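Aerobactin synthase IucA (Klebsiella pneumoniae subsp. pneumoniae, PDB 5JM8) probably joins an acetylated hydroxylysine to citrate at the expense of ATP, a step in making the siderophore aerobactin. Local coordinates at residues 257-262 and 275-280; 265-270 and 347-352; 496-501 and 507-512. All coordinates share one frame; numbering follows the deposited sequence.

Interaction 1 of 3, residues 257-262 and 275-280; sequences APWLPT and DMIKFS. With ATP (adenosine-5'-triphosphate), chain I.
The indole of W259 reaches across to the start of strand 275-279, and the far side of its six-membered ring does the touching. CH2 stops 3.3 Å from D275 O, which lies at the ring edge and close to its plane; S273 OG supplies a hydrogen bond to the same oxygen. M276 CA is also at the edge, 4.1 Å from CZ3 of W259. I277 comes in differently. Its side chain runs at about a right angle to the indole, and its CG2 methyl makes an off-centre CH-pi contact, 4.3 Å from the W259 ring centroid and 28° off the normal. The closest pair there is W259 CZ3 and I277 CG2 at 3.8 Å. The torsion explains the division of labour: with CG1 anti to the backbone N (chi1 -171°), I277 offers CG2 to W259 and keeps CG1 for F279, 3.7 Å above that ring's plane and offset toward its rim.

Strands 258-261 and 275-279 are not neighbours. Both pair antiparallel with 267-269, so the three form a meander, and the outer two diverge by 55°, their axes 9.4 Å apart at closest. W259 spans that gap, packing also on L268 of the middle strand. Helix 198-209 closes in from this side through F205, which touches D275 and I277, while the D275 carboxylate turns away from the indole to salt bridges with R204 and R201.

K278, next along the strand, leaves from the other face of the sheet. Its fully extended chain carries NZ to the ATP, where it hydrogen-bonds O2B at 2.6 Å and O3G at a modelled distance too short to be trusted in detail. D447, a magnesium ligand, also forms a salt bridge with NZ.

Interaction 2 of 3, residues 265-270 and 347-352; sequences SRSLYC and ALRENL. With ATP (adenosine-5'-triphosphate), chain I.
Y269 meets N351 edge-on: CE1 lies 3.7 Å from N351 OD1, which sits at the ring edge in its plane, and the ring and amide planes stand 87° apart. A water links the same two residues. It lies 2.6 Å from Y269 OH and accepts a hydrogen bond from N351 ND2 at 3.2 Å; that amide nitrogen also donates to S273 O, so ND2 has two hydrogen-bond partners.

A looser polar approach brings S267 OG to 3.5 Å from R349 NH1, and both residues face the ATP gamma-phosphate.

Charge dominates around the nucleotide. R349, its chain bent at chi3, brings its guanidinium edge to the gamma-phosphate, and NH2 donates to O3G over 2.9 Å; E327 forms a salt bridge with the same nitrogen and probably steadies its positive charge. R266 comes to the beta-phosphate along an extended chain, NE bonding O1B and NH1 bonding O2B, each at 3.2 Å but bent (150° and 142°). The two arginines thus hold successive phosphates.

Strand 275-284 runs between 267-269 and 345-350 in the antiparallel sheet, with M276 touching N351 and K278 touching S267, R266 and R349. Helix 198-209 packs against the other face, F205 and R201 on L348 and N209 on C270.

Interaction 3 of 3, residues 496-501 and 507-512; sequences AALGAA and ANLMAR
L509 is the residue through which helix 506-521 leans on the end of helix 475-500, meeting L498 and G499. The two helices are joined by a short loop, and the chain largely doubles back on itself, as in a helical hairpin.

N508, one step earlier, belongs to the start of the second helix and not to the contact; its ND2 bonds D504 OD1 and its backbone N bonds S505 OG, tying the first turn to the residues just before it.

At L509 the side chain heads into the other helix. CG is anti to the carbonyl carbon (chi1 -63°), and from there CD1 extends until it lies 3.7 Å from L498 CB and 4.3 Å from G499 N. Of the two L509 methyls it is CD1 that makes the crossing, and it meets the root of L498 and the adjoining backbone. The CA atoms of G499 and L509 are 8.1 Å apart. The L498 side chain also touches V402, V383 and L503, which belong to helix 394-420, helix 378-390 and the connecting loop, while L509 rests on T495 and H399 as well.

Three residues further on, R512 turns toward helix 394-420, where NH1 forms a salt bridge with D403.

Across the two segments the interface is small, 88 Å² in all, with no hydrogen bond or charge pairing. It is a dispersion contact of a methyl with a methylene and, more loosely, with a backbone nitrogen. Such a contact is non-directional: what holds the two helices together here is the burial of L498 and L509, with no bond across.

How the interactions relate
Interactions 1 and 2 are one neighbourhood: their centres lie 5 Å apart, their segments alternate along the chain, and all belong to the same antiparallel sheet, in the order 258-261, 267-269, 275-284, 345-350. Backbone pairing knits them, L260 N with Y269 O and M276 N with R349 O, both probable hydrogen bonds. From that sheet K278, R266 and R349 converge on the ATP phosphates. Interaction 3 follows later, in the FhuF-like part of the sequence and across the chain's centre, about 35 and 33 Å away between centres. Yet helix 475-500, whose end it packs, also carries N489, a hydrogen-bonding partner of ATP, so the nucleotide lies between these two parts of the fold.

Interaction 1 of 3, residues 257-262 and 275-280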
loop_
_atom_site.group_PDB
_atom_site.type_symbol
_atom_site.label_atom_id
_atom_site.label_comp_id
_atom_site.label_asym_id
_atom_site.label_seq_id
_atom_site.Cartn_x
_atom_site.Cartn_y
_atom_site.Cartn_z
ATOM N N ALA A 257 17.852 7.384 4.515
ATOM C CA ALA A 257 16.416 7.435 4.746
ATOM C C ALA A 257 16.022 8.645 5.586
ATOM O O ALA A 257 16.840 9.172 6.336
ATOM C CB ALA A 257 15.958 6.152 5.422
ATOM N N PRO A 258 14.762 9.090 5.458
ATOM C CA PRO A 258 14.276 10.234 6.235
ATOM C C PRO A 258 13.948 9.864 7.677
ATOM O O PRO A 258 13.353 8.814 7.917
ATOM C CB PRO A 258 13.016 10.652 5.481
ATOM C CG PRO A 258 12.511 9.389 4.890
ATOM C CD PRO A 258 13.729 8.574 4.542
ATOM N N TRP A 259 14.329 10.725 8.615
ATOM C CA TRP A 259 14.058 10.502 10.032
ATOM C C TRP A 259 13.172 11.602 10.597
ATOM O O TRP A 259 13.307 12.766 10.228
ATOM C CB TRP A 259 15.363 10.428 10.815
ATOM C CG TRP A 259 16.122 9.182 10.548
ATOM C CD1 TRP A 259 16.926 8.926 9.479
ATOM C CD2 TRP A 259 16.149 8.008 11.364
ATOM N NE1 TRP A 259 17.457 7.663 9.580
ATOM C CE2 TRP A 259 16.992 7.079 10.728
ATOM C CE3 TRP A 259 15.537 7.652 12.568
ATOM C CZ2 TRP A 259 17.242 5.819 11.260
ATOM C CZ3 TRP A 259 15.788 6.404 13.093
ATOM C CH2 TRP A 259 16.631 5.502 12.441
ATOM N N LEU A 260 12.274 11.220 11.500
ATOM C CA LEU A 260 11.326 12.149 12.101
ATOM C C LEU A 260 11.659 12.399 13.570
ATOM O O LEU A 260 11.683 11.458 14.362
ATOM C CB LEU A 260 9.898 11.604 11.992
ATOM C CG LEU A 260 9.145 11.756 10.669
ATOM C CD1 LEU A 260 9.800 10.972 9.541
ATOM C CD2 LEU A 260 7.705 11.316 10.861
ATOM N N PRO A 261 11.929 13.663 13.944
ATOM C CA PRO A 261 12.042 13.909 15.385
ATOM C C PRO A 261 10.715 13.660 16.097
ATOM O O PRO A 261 9.677 14.121 15.626
ATOM C CB PRO A 261 12.456 15.385 15.470
ATOM C CG PRO A 261 12.141 15.970 14.134
ATOM C CD PRO A 261 12.289 14.854 13.153
ATOM N N THR A 262 10.752 12.927 17.205
ATOM C CA THR A 262 9.540 12.590 17.941
ATOM C C THR A 262 9.275 13.623 19.032
ATOM O O THR A 262 9.952 14.649 19.096
ATOM C CB THR A 262 9.636 11.185 18.569
ATOM O OG1 THR A 262 10.645 11.175 19.587
ATOM C CG2 THR A 262 9.976 10.153 17.505
ATOM N N ASP A 275 15.526 -0.098 13.843
ATOM C CA ASP A 275 15.897 0.594 15.071
ATOM C C ASP A 275 15.531 2.073 15.031
ATOM O O ASP A 275 15.659 2.729 13.996
ATOM C CB ASP A 275 17.400 0.457 15.325
ATOM C CG ASP A 275 17.806 -0.953 15.691
ATOM O OD1 ASP A 275 17.049 -1.622 16.424
ATOM O OD2 ASP A 275 18.884 -1.392 15.244
ATOM N N MET A 276 15.066 2.583 16.165
ATOM C CA MET A 276 15.016 4.018 16.395
ATOM C C MET A 276 16.360 4.422 16.983
ATOM O O MET A 276 17.129 3.566 17.426
ATOM C CB MET A 276 13.877 4.397 17.341
ATOM C CG MET A 276 12.491 4.070 16.826
ATOM S SD MET A 276 11.223 4.763 17.896
ATOM C CE MET A 276 9.755 3.940 17.282
ATOM N N ILE A 277 16.647 5.719 16.992
ATOM C CA ILE A 277 17.896 6.201 17.563
ATOM C C ILE A 277 17.647 7.413 18.461
ATOM O O ILE A 277 16.901 8.328 18.109
ATOM C CB ILE A 277 18.915 6.532 16.451
ATOM C CG1 ILE A 277 20.289 6.834 17.053
ATOM C CG2 ILE A 277 18.414 7.677 15.579
ATOM C CD1 ILE A 277 21.428 6.635 16.079
ATOM N N LYS A 278 18.261 7.379 19.641
ATOM C CA LYS A 278 18.111 8.425 20.646
ATOM C C LYS A 278 19.461 9.072 20.927
ATOM O O LYS A 278 20.310 8.483 21.594
ATOM C CB LYS A 278 17.519 7.842 21.929
ATOM C CG LYS A 278 17.377 8.830 23.070
ATOM C CD LYS A 278 16.666 8.189 24.251
ATOM C CE LYS A 278 16.559 9.137 25.430
ATOM N NZ LYS A 278 15.762 8.546 26.538
ATOM N N PHE A 279 19.648 10.287 20.418
ATOM C CA PHE A 279 20.943 10.954 20.468
ATOM C C PHE A 279 21.160 11.760 21.739
ATOM O O PHE A 279 20.214 12.275 22.337
ATOM C CB PHE A 279 21.109 11.892 19.270
ATOM C CG PHE A 279 21.253 11.188 17.952
ATOM C CD1 PHE A 279 22.431 10.541 17.619
ATOM C CD2 PHE A 279 20.216 11.194 17.036
ATOM C CE1 PHE A 279 22.565 9.903 16.404
ATOM C CE2 PHE A 279 20.346 10.558 15.817
ATOM C CZ PHE A 279 21.520 9.914 15.501
ATOM N N SER A 280 22.423 11.861 22.138
ATOM C CA SER A 280 22.844 12.848 23.119
ATOM C C SER A 280 22.796 14.205 22.432
ATOM O O SER A 280 23.626 14.495 21.572
ATOM C CB SER A 280 24.251 12.538 23.638
ATOM O OG SER A 280 24.638 13.444 24.652
HETATM P PG ATP I . 12.532 9.457 24.832
HETATM O O1G ATP I . 12.868 9.594 23.368
HETATM O O2G ATP I . 11.108 9.024 25.086
HETATM O O3G ATP I . 13.546 8.665 25.622
HETATM P PB ATP I . 13.263 11.514 26.752
HETATM O O1B ATP I . 13.794 12.898 26.474
HETATM O O2B ATP I . 14.185 10.463 27.330
HETATM O O3B ATP I . 12.555 10.973 25.399
HETATM P PA ATP I . 11.891 12.498 29.066
HETATM O O1A ATP I . 13.284 12.614 29.632
HETATM O O2A ATP I . 10.790 11.895 29.904
HETATM O O3A ATP I . 11.963 11.648 27.699
HETATM O "O5'" ATP I . 11.372 13.932 28.561
HETATM C "C5'" ATP I . 10.078 14.001 27.972
HETATM C "C4'" ATP I . 9.993 15.095 26.918
HETATM O "O4'" ATP I . 8.651 15.134 26.427
HETATM C "C3'" ATP I . 10.322 16.479 27.456
HETATM O "O3'" ATP I . 11.281 17.113 26.599
HETATM C "C2'" ATP I . 9.009 17.238 27.468
HETATM O "O2'" ATP I . 9.161 18.574 26.990
HETATM C "C1'" ATP I . 8.099 16.446 26.544
HETATM N N9 ATP I . 6.721 16.350 27.076
HETATM C C8 ATP I . 5.633 16.802 26.432
HETATM N N7 ATP I . 4.513 16.577 27.164
HETATM C C5 ATP I . 4.890 15.965 28.299
HETATM C C6 ATP I . 4.203 15.449 29.501
HETATM N N6 ATP I . 2.858 15.562 29.601
HETATM N N1 ATP I . 4.961 14.878 30.464
HETATM C C2 ATP I . 6.300 14.771 30.352
HETATM N N3 ATP I . 6.983 15.221 29.284
HETATM C C4 ATP I . 6.349 15.818 28.242
#

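Interaction 2 of 3, residues 265-270 and 347-352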
loop_
_atom_site.group_PDB
_atom_site.type_symbol
_atom_site.label_atom_id
_atom_site.label_comp_id
_atom_site.label_asym_id
_atom_site.label_seq_id
_atom_site.Cartn_x
_atom_site.Cartn_y
_atom_site.Cartn_z
ATOM N N SER A 265 12.170 15.059 20.662
ATOM C CA SER A 265 13.121 15.722 19.765
ATOM C C SER A 265 14.417 14.932 19.552
ATOM O O SER A 265 14.823 14.709 18.411
ATOM C CB SER A 265 13.462 17.125 20.279
ATOM O OG SER A 265 12.307 17.942 20.348
ATOM N N ARG A 266 15.072 14.516 20.633
ATOM C CA ARG A 266 16.352 13.821 20.509
ATOM C C ARG A 266 16.179 12.388 20.034
ATOM O O ARG A 266 17.145 11.753 19.612
ATOM C CB ARG A 266 17.114 13.836 21.837
ATOM C CG ARG A 266 16.423 13.148 23.008
ATOM C CD ARG A 266 17.423 12.961 24.140
ATOM N NE ARG A 266 16.809 12.625 25.422
ATOM C CZ ARG A 266 17.497 12.459 26.548
ATOM N NH1 ARG A 266 16.870 12.155 27.676
ATOM N NH2 ARG A 266 18.816 12.595 26.551
ATOM N N SER A 267 14.952 11.884 20.106
ATOM C CA SER A 267 14.649 10.551 19.608
ATOM C C SER A 267 14.032 10.646 18.223
ATOM O O SER A 267 13.030 11.333 18.026
ATOM C CB SER A 267 13.715 9.814 20.563
ATOM O OG SER A 267 14.354 9.579 21.806
ATOM N N LEU A 268 14.651 9.956 17.271
ATOM C CA LEU A 268 14.220 9.986 15.878
ATOM C C LEU A 268 13.535 8.684 15.467
ATOM O O LEU A 268 13.818 7.622 16.020
ATOM C CB LEU A 268 15.415 10.248 14.963
ATOM C CG LEU A 268 15.913 11.691 14.834
ATOM C CD1 LEU A 268 16.169 12.330 16.185
ATOM C CD2 LEU A 268 17.169 11.735 13.974
ATOM N N TYR A 269 12.642 8.781 14.485
ATOM C CA TYR A 269 11.909 7.628 13.973
ATOM C C TYR A 269 12.037 7.515 12.454
ATOM O O TYR A 269 11.916 8.505 11.734
ATOM C CB TYR A 269 10.435 7.723 14.378
ATOM C CG TYR A 269 9.517 6.754 13.662
ATOM C CD1 TYR A 269 9.572 5.391 13.920
ATOM C CD2 TYR A 269 8.582 7.209 12.742
ATOM C CE1 TYR A 269 8.726 4.505 13.272
ATOM C CE2 TYR A 269 7.732 6.333 12.089
ATOM C CZ TYR A 269 7.807 4.985 12.357
ATOM O OH TYR A 269 6.959 4.118 11.704
ATOM N N CYS A 270 12.305 6.298 11.984
ATOM C CA CYS A 270 12.310 5.985 10.559
ATOM C C CYS A 270 11.505 4.707 10.342
ATOM O O CYS A 270 11.875 3.641 10.831
ATOM C CB CYS A 270 13.742 5.830 10.038
ATOM S SG CYS A 270 13.873 5.443 8.274
ATOM N N ALA A 347 21.749 5.918 21.637
ATOM C CA ALA A 347 21.289 4.579 21.966
ATOM C C ALA A 347 20.315 4.109 20.900
ATOM O O ALA A 347 19.590 4.910 20.312
ATOM C CB ALA A 347 20.642 4.559 23.333
ATOM N N LEU A 348 20.310 2.806 20.648
ATOM C CA LEU A 348 19.437 2.224 19.638
ATOM C C LEU A 348 18.230 1.563 20.285
ATOM O O LEU A 348 18.370 0.693 21.144
ATOM C CB LEU A 348 20.201 1.210 18.790
ATOM C CG LEU A 348 21.321 1.787 17.921
ATOM C CD1 LEU A 348 22.100 0.661 17.272
ATOM C CD2 LEU A 348 20.775 2.739 16.865
ATOM N N ARG A 349 17.047 1.985 19.851
ATOM C CA ARG A 349 15.787 1.534 20.428
ATOM C C ARG A 349 15.032 0.652 19.435
ATOM O O ARG A 349 14.941 0.977 18.251
ATOM C CB ARG A 349 14.945 2.748 20.835
ATOM C CG ARG A 349 13.524 2.445 21.270
ATOM C CD ARG A 349 12.801 3.726 21.645
ATOM N NE ARG A 349 13.407 4.364 22.812
ATOM C CZ ARG A 349 13.351 5.665 23.076
ATOM N NH1 ARG A 349 12.723 6.496 22.253
ATOM N NH2 ARG A 349 13.937 6.140 24.166
ATOM N N GLU A 350 14.503 -0.468 19.921
ATOM C CA GLU A 350 13.741 -1.389 19.081
ATOM C C GLU A 350 12.535 -0.711 18.452
ATOM O O GLU A 350 11.710 -0.129 19.153
ATOM C CB GLU A 350 13.268 -2.595 19.892
ATOM C CG GLU A 350 14.352 -3.599 20.215
ATOM C CD GLU A 350 13.819 -4.801 20.974
ATOM O OE1 GLU A 350 12.708 -4.705 21.539
ATOM O OE2 GLU A 350 14.508 -5.843 20.998
ATOM N N ASN A 351 12.439 -0.789 17.128
ATOM C CA ASN A 351 11.270 -0.282 16.425
ATOM C C ASN A 351 10.247 -1.390 16.223
ATOM O O ASN A 351 10.192 -2.023 15.169
ATOM C CB ASN A 351 11.659 0.322 15.079
ATOM C CG ASN A 351 10.477 0.946 14.364
ATOM O OD1 ASN A 351 9.466 1.272 14.986
ATOM N ND2 ASN A 351 10.595 1.110 13.052
ATOM N N LEU A 352 9.427 -1.611 17.243
ATOM C CA LEU A 352 8.442 -2.686 17.219
ATOM C C LEU A 352 7.264 -2.364 16.295
ATOM O O LEU A 352 6.305 -3.134 16.209
ATOM C CB LEU A 352 7.945 -2.962 18.641
ATOM C CG LEU A 352 9.038 -3.271 19.671
ATOM C CD1 LEU A 352 8.470 -3.316 21.080
ATOM C CD2 LEU A 352 9.733 -4.579 19.348
HETATM P PG ATP I . 12.532 9.457 24.832
HETATM O O1G ATP I . 12.868 9.594 23.368
HETATM O O2G ATP I . 11.108 9.024 25.086
HETATM O O3G ATP I . 13.546 8.665 25.622
HETATM P PB ATP I . 13.263 11.514 26.752
HETATM O O1B ATP I . 13.794 12.898 26.474
HETATM O O2B ATP I . 14.185 10.463 27.330
HETATM O O3B ATP I . 12.555 10.973 25.399
HETATM P PA ATP I . 11.891 12.498 29.066
HETATM O O1A ATP I . 13.284 12.614 29.632
HETATM O O2A ATP I . 10.790 11.895 29.904
HETATM O O3A ATP I . 11.963 11.648 27.699
HETATM O "O5'" ATP I . 11.372 13.932 28.561
HETATM C "C5'" ATP I . 10.078 14.001 27.972
HETATM C "C4'" ATP I . 9.993 15.095 26.918
HETATM O "O4'" ATP I . 8.651 15.134 26.427
HETATM C "C3'" ATP I . 10.322 16.479 27.456
HETATM O "O3'" ATP I . 11.281 17.113 26.599
HETATM C "C2'" ATP I . 9.009 17.238 27.468
HETATM O "O2'" ATP I . 9.161 18.574 26.990
HETATM C "C1'" ATP I . 8.099 16.446 26.544
HETATM N N9 ATP I . 6.721 16.350 27.076
HETATM C C8 ATP I . 5.633 16.802 26.432
HETATM N N7 ATP I . 4.513 16.577 27.164
HETATM C C5 ATP I . 4.890 15.965 28.299
HETATM C C6 ATP I . 4.203 15.449 29.501
HETATM N N6 ATP I . 2.858 15.562 29.601
HETATM N N1 ATP I . 4.961 14.878 30.464
HETATM C C2 ATP I . 6.300 14.771 30.352
HETATM N N3 ATP I . 6.983 15.221 29.284
HETATM C C4 ATP I . 6.349 15.818 28.242
HETATM O O HOH W 1 7.847 1.679 11.511
#

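Interaction 3 of 3, residues 496-501 and 507-512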
loop_
_atom_site.group_PDB
_atom_site.type_symbol
_atom_site.label_atom_id
_atom_site.label_comp_id
_atom_site.label_asym_id
_atom_site.label_seq_id
_atom_site.Cartn_x
_atom_site.Cartn_y
_atom_site.Cartn_z
ATOM N N ALA A 496 -9.454 14.103 32.201
ATOM C CA ALA A 496 -9.638 15.545 32.062
ATOM C C ALA A 496 -10.026 15.933 30.641
ATOM O O ALA A 496 -10.897 16.777 30.440
ATOM C CB ALA A 496 -8.372 16.277 32.471
ATOM N N ALA A 497 -9.366 15.323 29.662
ATOM C CA ALA A 497 -9.679 15.566 28.259
ATOM C C ALA A 497 -11.133 15.220 27.966
ATOM O O ALA A 497 -11.835 15.964 27.288
ATOM C CB ALA A 497 -8.755 14.760 27.368
ATOM N N LEU A 498 -11.576 14.084 28.488
ATOM C CA LEU A 498 -12.938 13.619 28.276
ATOM C C LEU A 498 -13.929 14.460 29.068
ATOM O O LEU A 498 -15.056 14.689 28.626
ATOM C CB LEU A 498 -13.055 12.146 28.665
ATOM C CG LEU A 498 -12.165 11.217 27.835
ATOM C CD1 LEU A 498 -11.998 9.876 28.520
ATOM C CD2 LEU A 498 -12.733 11.045 26.433
ATOM N N GLY A 499 -13.506 14.915 30.242
ATOM C CA GLY A 499 -14.317 15.805 31.047
ATOM C C GLY A 499 -14.501 17.152 30.380
ATOM O O GLY A 499 -15.596 17.714 30.385
ATOM N N ALA A 500 -13.422 17.665 29.796
ATOM C CA ALA A 500 -13.453 18.969 29.146
ATOM C C ALA A 500 -14.362 18.956 27.923
ATOM O O ALA A 500 -14.934 19.980 27.556
ATOM C CB ALA A 500 -12.054 19.387 28.758
ATOM N N ALA A 501 -14.495 17.787 27.303
ATOM C CA ALA A 501 -15.341 17.629 26.123
ATOM C C ALA A 501 -16.797 17.378 26.507
ATOM O O ALA A 501 -17.676 17.332 25.647
ATOM C CB ALA A 501 -14.825 16.491 25.256
ATOM N N ALA A 507 -14.921 13.498 37.850
ATOM C CA ALA A 507 -15.260 12.816 39.096
ATOM C C ALA A 507 -15.783 11.410 38.828
ATOM O O ALA A 507 -15.364 10.450 39.475
ATOM C CB ALA A 507 -16.289 13.624 39.876
ATOM N N ASN A 508 -16.694 11.294 37.868
ATOM C CA ASN A 508 -17.258 10.001 37.513
ATOM C C ASN A 508 -16.223 9.093 36.862
ATOM O O ASN A 508 -16.155 7.903 37.161
ATOM C CB ASN A 508 -18.453 10.174 36.576
ATOM C CG ASN A 508 -19.676 10.730 37.279
ATOM O OD1 ASN A 508 -19.766 10.715 38.509
ATOM N ND2 ASN A 508 -20.633 11.215 36.497
ATOM N N LEU A 509 -15.416 9.655 35.971
ATOM C CA LEU A 509 -14.425 8.866 35.253
ATOM C C LEU A 509 -13.323 8.398 36.194
ATOM O O LEU A 509 -12.803 7.294 36.047
ATOM C CB LEU A 509 -13.836 9.672 34.094
ATOM C CG LEU A 509 -14.845 10.066 33.009
ATOM C CD1 LEU A 509 -14.230 11.054 32.019
ATOM C CD2 LEU A 509 -15.380 8.837 32.286
ATOM N N MET A 510 -12.974 9.234 37.167
ATOM C CA MET A 510 -11.976 8.860 38.164
ATOM C C MET A 510 -12.526 7.788 39.107
ATOM O O MET A 510 -11.758 7.076 39.759
ATOM C CB MET A 510 -11.519 10.085 38.962
ATOM C CG MET A 510 -10.606 11.025 38.182
ATOM S SD MET A 510 -9.846 12.325 39.183
ATOM C CE MET A 510 -11.232 13.422 39.459
ATOM N N ALA A 511 -13.849 7.667 39.173
ATOM C CA ALA A 511 -14.472 6.630 39.985
ATOM C C ALA A 511 -14.296 5.271 39.317
ATOM O O ALA A 511 -14.090 4.263 39.997
ATOM C CB ALA A 511 -15.950 6.931 40.209
ATOM N N ARG A 512 -14.371 5.250 37.987
ATOM C CA ARG A 512 -14.146 4.025 37.220
ATOM C C ARG A 512 -12.736 3.503 37.425
ATOM O O ARG A 512 -12.527 2.312 37.642
ATOM C CB ARG A 512 -14.380 4.258 35.729
ATOM C CG ARG A 512 -15.833 4.387 35.343
ATOM C CD ARG A 512 -16.031 4.208 33.848
ATOM N NE ARG A 512 -17.447 4.063 33.515
ATOM C CZ ARG A 512 -18.074 2.900 33.354
ATOM N NH1 ARG A 512 -17.420 1.753 33.476
ATOM N NH2 ARG A 512 -19.366 2.885 33.057
#